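PDB 5XH8: extracellular invertase from Aspergillus kawachii, which probably cleaves the fructosyl bond of sucrose and transfers fructose to other sugars, building fructooligosaccharides such as 1-kestose. Local coordinates for residues F311-F316 with L372-R377; E496-D501 with G557-S562. All coordinates share one frame; numbering follows the deposited sequence.

Contact 1 of 2, residues F311-F316 with L372-R377; sequences FLDWGF and LPRELR. With NA (sodium ion), chain B.
The carboxylate of D313 and the guanidinium of R374 lie nearly flat with one another, their planes 21° apart, and they meet edge to edge. OD2 takes both bonds from R374 and a further hydrogen bond with S562 OG: NH1 of R374 reaches OD2 of D313 at 2.9 Å through the anti lone pair, while NH2 of R374 comes to the same OD2 at 3.1 Å, nearly in line with the C-O bond. D313 CB also sits at that guanidinium edge. The rings of F311 and W314 cover each other, W314 CE3 lying 3.6 Å above the F311 ring, offset toward its rim. R374 extends straight from CG to NE, and its NH1 ends 3.1 Å from O of L312, which also lies near the guanidinium plane. Beside the salt bridge, CD1 of L312 touches CD2 of L376 at 3.8 Å, the two leucines crossing at about a right angle.

The other oxygen of D313, OD1, accepts from N of G315 at 2.8 Å, closing an Asx turn, and bonds S318 OG at the start of strand 318-326. The turn leads straight into the sodium site: O of G315 (2.4 Å) and O of F316 bind the ion, with H287 and S318 completing the protein ligands; a water on the ion donates to D313 O. The buried charge of R374 would be balanced by two acids, D313 and E552, and D313, held at both oxygens, probably steadies the turn whose next two carbonyls bind the sodium.

Contact 2 of 2, residues E496-D501 with G557-S562; sequences ESIIVD and GRFALS
L561 reaches across to I498 and V500, and its contacts can be followed outward from the backbone. Its CB points toward strand 497-501 and carries CG opposite the backbone N (chi1 171°), where the chain divides. The CD2 branch does the touching: L561 CD2 packs 3.8 Å from O of I498, 4.0 Å from CG2 of V500 and 4.3 Å from CG2 of I498. L561 and V500 lie alongside one another, pointing opposite ways. The other tip, CD1, packs on the backbone N of G315. Next to this, I498 leans on F559, its CB 3.8 Å from CZ of F559 in an oblique approach, while CG1 of I498 lies 3.8 Å from CE1 of the same ring.

The strands carrying these residues, 497-501 and 559-562, run in nearly the same direction, 17° apart, with 9.0 Å between their axes. They belong to different sheets, so this is the face-to-face packing of a beta-sandwich, consistent with the C-terminal domain of GH32 enzymes. W314 extends the apolar layer, its ring meeting that of F559 and its side chain touching L561. No hydrogen bond crosses between the two strands; they are joined here by buried hydrocarbon and one aromatic ring, an interface that depends on shape and burial rather than on directed bonds.

Both segments of contact 1 precede both of contact 2 in the sequence, yet their centres are only about 11 Å apart. The centre of contact 1 lies about 4 Å from the centre of the chain, that of contact 2 about 13 Å. Contact 1 joins the loop between strands 302-311 and 318-326 to strand 366-385 in the N-terminal beta-propeller of GH32; contact 2 joins the two sheets of the C-terminal sandwich. Strand 559-564 bridges them: it packs on strand 497-501, while S562 OG lies 2.7 Å from D313 OD2 and A560 O lies 2.9 Å from W314 N, both probable hydrogen bonds. The sodium-binding loop is therefore built directly against the sandwich, which joins the propeller to it at this point.

Contact 1 of 2, residues F311-F316 with L372-R377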
# COMPACT_ATOMS: atom_id res chain seq x y z
N PHE A 311 10.73 -34.86 -1.02
CA PHE A 311 11.13 -33.99 0.08
C PHE A 311 12.57 -33.55 -0.13
O PHE A 311 13.44 -34.37 -0.45
CB PHE A 311 11.00 -34.70 1.42
CG PHE A 311 9.60 -34.77 1.95
CD1 PHE A 311 8.73 -35.75 1.50
CD2 PHE A 311 9.15 -33.87 2.92
CE1 PHE A 311 7.44 -35.83 1.99
CE2 PHE A 311 7.86 -33.95 3.42
CZ PHE A 311 7.00 -34.93 2.96
N LEU A 312 12.83 -32.24 -0.02
CA LEU A 312 14.18 -31.73 0.10
C LEU A 312 14.79 -32.13 1.47
O LEU A 312 16.02 -32.33 1.60
CB LEU A 312 14.19 -30.22 -0.10
CG LEU A 312 15.52 -29.50 -0.00
CD1 LEU A 312 16.55 -30.06 -0.98
CD2 LEU A 312 15.29 -28.03 -0.23
N ASP A 313 13.94 -32.21 2.48
CA ASP A 313 14.35 -32.78 3.77
C ASP A 313 13.12 -33.32 4.48
O ASP A 313 12.12 -32.61 4.62
CB ASP A 313 15.09 -31.78 4.69
CG ASP A 313 15.84 -32.50 5.81
OD1 ASP A 313 15.20 -32.87 6.81
OD2 ASP A 313 17.06 -32.75 5.66
N TRP A 314 13.20 -34.59 4.90
CA TRP A 314 12.10 -35.29 5.57
C TRP A 314 11.93 -34.89 7.04
O TRP A 314 10.95 -35.31 7.67
CB TRP A 314 12.27 -36.83 5.45
CG TRP A 314 11.95 -37.39 4.10
CD1 TRP A 314 12.80 -37.54 3.04
CD2 TRP A 314 10.69 -37.91 3.67
NE1 TRP A 314 12.14 -38.09 1.97
CE2 TRP A 314 10.85 -38.33 2.33
CE3 TRP A 314 9.44 -38.05 4.28
CZ2 TRP A 314 9.80 -38.89 1.60
CZ3 TRP A 314 8.40 -38.60 3.56
CH2 TRP A 314 8.59 -39.01 2.22
N GLY A 315 12.85 -34.11 7.60
CA GLY A 315 12.75 -33.69 9.00
C GLY A 315 11.44 -32.98 9.32
O GLY A 315 10.97 -32.13 8.54
N PHE A 316 10.83 -33.36 10.43
CA PHE A 316 9.62 -32.68 10.92
C PHE A 316 9.89 -31.16 11.07
O PHE A 316 9.09 -30.35 10.60
CB PHE A 316 9.15 -33.31 12.25
CG PHE A 316 7.90 -32.69 12.81
CD1 PHE A 316 7.96 -31.51 13.58
CD2 PHE A 316 6.66 -33.29 12.60
CE1 PHE A 316 6.82 -30.95 14.12
CE2 PHE A 316 5.50 -32.73 13.13
CZ PHE A 316 5.59 -31.56 13.90
N LEU A 372 23.33 -27.97 6.41
CA LEU A 372 24.49 -27.83 5.55
C LEU A 372 24.04 -27.35 4.15
O LEU A 372 22.99 -27.77 3.66
CB LEU A 372 25.22 -29.17 5.39
CG LEU A 372 25.75 -29.88 6.64
CD1 LEU A 372 26.14 -31.30 6.26
CD2 LEU A 372 26.89 -29.08 7.25
N PRO A 373 24.82 -26.49 3.50
CA PRO A 373 24.46 -26.10 2.14
C PRO A 373 24.40 -27.34 1.27
O PRO A 373 25.29 -28.21 1.39
CB PRO A 373 25.61 -25.20 1.70
CG PRO A 373 26.75 -25.53 2.61
CD PRO A 373 26.11 -25.90 3.91
N ARG A 374 23.38 -27.44 0.42
CA ARG A 374 23.19 -28.60 -0.45
C ARG A 374 23.22 -28.18 -1.93
O ARG A 374 22.59 -27.18 -2.33
CB ARG A 374 21.89 -29.30 -0.14
CG ARG A 374 21.88 -29.95 1.23
CD ARG A 374 20.54 -30.47 1.68
NE ARG A 374 20.68 -30.98 3.04
CZ ARG A 374 19.70 -31.44 3.81
NH1 ARG A 374 18.44 -31.46 3.40
NH2 ARG A 374 19.99 -31.88 5.03
N GLU A 375 23.99 -28.94 -2.72
CA GLU A 375 23.95 -28.87 -4.18
C GLU A 375 22.74 -29.64 -4.68
O GLU A 375 22.48 -30.76 -4.23
CB GLU A 375 25.25 -29.44 -4.81
CG GLU A 375 26.42 -28.51 -4.66
CD GLU A 375 27.72 -29.09 -5.17
OE1 GLU A 375 27.65 -29.95 -6.04
OE2 GLU A 375 28.82 -28.66 -4.74
N LEU A 376 21.96 -28.99 -5.56
CA LEU A 376 20.85 -29.64 -6.24
C LEU A 376 21.20 -29.82 -7.72
O LEU A 376 21.79 -28.92 -8.36
CB LEU A 376 19.57 -28.84 -6.09
CG LEU A 376 19.10 -28.54 -4.67
CD1 LEU A 376 17.70 -27.91 -4.74
CD2 LEU A 376 19.08 -29.76 -3.77
N ARG A 377 20.87 -31.00 -8.25
CA ARG A 377 21.15 -31.33 -9.67
C ARG A 377 20.22 -32.44 -10.13
O ARG A 377 19.55 -33.07 -9.31
CB ARG A 377 22.62 -31.75 -9.87
CG ARG A 377 22.99 -33.13 -9.31
CD ARG A 377 24.49 -33.39 -9.36
NE ARG A 377 24.84 -34.75 -8.93
CZ ARG A 377 24.67 -35.87 -9.65
NH1 ARG A 377 24.09 -35.86 -10.86
NH2 ARG A 377 25.05 -37.04 -9.12
NA NA B . 9.39 -30.54 7.76
O HOH W 1 9.63 -31.81 5.72

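Contact 2 of 2, residues E496-D501 with G557-S562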
# COMPACT_ATOMS: atom_id res chain seq x y z
N GLU A 496 9.52 -48.98 3.49
CA GLU A 496 10.59 -48.40 2.71
C GLU A 496 11.03 -47.04 3.29
O GLU A 496 11.03 -46.04 2.58
CB GLU A 496 10.13 -48.23 1.27
CG GLU A 496 9.68 -49.50 0.57
CD GLU A 496 9.42 -49.23 -0.89
OE1 GLU A 496 8.32 -48.75 -1.20
OE2 GLU A 496 10.33 -49.45 -1.73
N SER A 497 11.40 -47.03 4.58
CA SER A 497 11.73 -45.79 5.30
C SER A 497 13.05 -45.85 6.03
O SER A 497 13.45 -46.91 6.53
CB SER A 497 10.66 -45.48 6.33
OG SER A 497 9.42 -45.18 5.72
N ILE A 498 13.72 -44.70 6.10
CA ILE A 498 14.77 -44.44 7.08
C ILE A 498 14.10 -43.84 8.30
O ILE A 498 13.31 -42.89 8.19
CB ILE A 498 15.83 -43.44 6.56
CG1 ILE A 498 16.45 -43.91 5.23
CG2 ILE A 498 16.88 -43.16 7.64
CD1 ILE A 498 17.68 -44.76 5.35
N ILE A 499 14.44 -44.38 9.47
CA ILE A 499 13.87 -43.98 10.75
C ILE A 499 14.98 -43.50 11.70
O ILE A 499 16.05 -44.08 11.74
CB ILE A 499 13.13 -45.16 11.45
CG1 ILE A 499 12.11 -45.81 10.50
CG2 ILE A 499 12.48 -44.72 12.76
CD1 ILE A 499 11.00 -44.91 10.03
N VAL A 500 14.72 -42.42 12.43
CA VAL A 500 15.57 -42.03 13.54
C VAL A 500 14.71 -42.25 14.79
O VAL A 500 13.71 -41.55 15.02
CB VAL A 500 16.06 -40.57 13.44
CG1 VAL A 500 17.05 -40.28 14.56
CG2 VAL A 500 16.71 -40.29 12.09
N ASP A 501 15.08 -43.27 15.56
CA ASP A 501 14.46 -43.51 16.88
C ASP A 501 15.16 -42.65 17.94
O ASP A 501 16.36 -42.83 18.23
CB ASP A 501 14.58 -44.99 17.23
CG ASP A 501 13.94 -45.35 18.57
OD1 ASP A 501 13.49 -44.48 19.37
OD2 ASP A 501 13.92 -46.56 18.82
N GLY A 557 22.60 -40.02 -2.68
CA GLY A 557 22.57 -38.73 -3.35
C GLY A 557 21.20 -38.18 -3.70
O GLY A 557 21.10 -37.31 -4.57
N ARG A 558 20.15 -38.70 -3.06
CA ARG A 558 18.77 -38.31 -3.35
C ARG A 558 17.84 -38.28 -2.13
O ARG A 558 16.64 -38.17 -2.29
CB ARG A 558 18.17 -39.26 -4.41
CG ARG A 558 17.98 -40.70 -3.97
CD ARG A 558 17.85 -41.62 -5.18
NE ARG A 558 17.28 -42.93 -4.83
CZ ARG A 558 17.84 -44.13 -5.06
NH1 ARG A 558 19.04 -44.25 -5.63
NH2 ARG A 558 17.18 -45.23 -4.69
N PHE A 559 18.38 -38.35 -0.93
CA PHE A 559 17.58 -38.44 0.27
C PHE A 559 18.25 -37.63 1.36
O PHE A 559 19.46 -37.71 1.51
CB PHE A 559 17.46 -39.87 0.73
CG PHE A 559 16.72 -40.04 2.01
CD1 PHE A 559 17.39 -40.00 3.23
CD2 PHE A 559 15.36 -40.25 2.01
CE1 PHE A 559 16.70 -40.16 4.42
CE2 PHE A 559 14.66 -40.41 3.19
CZ PHE A 559 15.34 -40.38 4.40
N ALA A 560 17.45 -36.87 2.10
CA ALA A 560 17.92 -36.17 3.30
C ALA A 560 16.86 -36.14 4.38
O ALA A 560 15.70 -35.84 4.10
CB ALA A 560 18.39 -34.75 2.98
N LEU A 561 17.28 -36.42 5.61
CA LEU A 561 16.42 -36.39 6.80
C LEU A 561 17.24 -35.82 7.97
O LEU A 561 18.29 -36.39 8.33
CB LEU A 561 15.95 -37.79 7.15
CG LEU A 561 15.22 -38.02 8.48
CD1 LEU A 561 13.98 -37.17 8.61
CD2 LEU A 561 14.81 -39.47 8.61
N SER A 562 16.77 -34.72 8.55
CA SER A 562 17.54 -34.02 9.59
C SER A 562 16.72 -33.74 10.82
O SER A 562 15.51 -33.50 10.74
CB SER A 562 18.15 -32.73 9.03
OG SER A 562 18.70 -32.96 7.75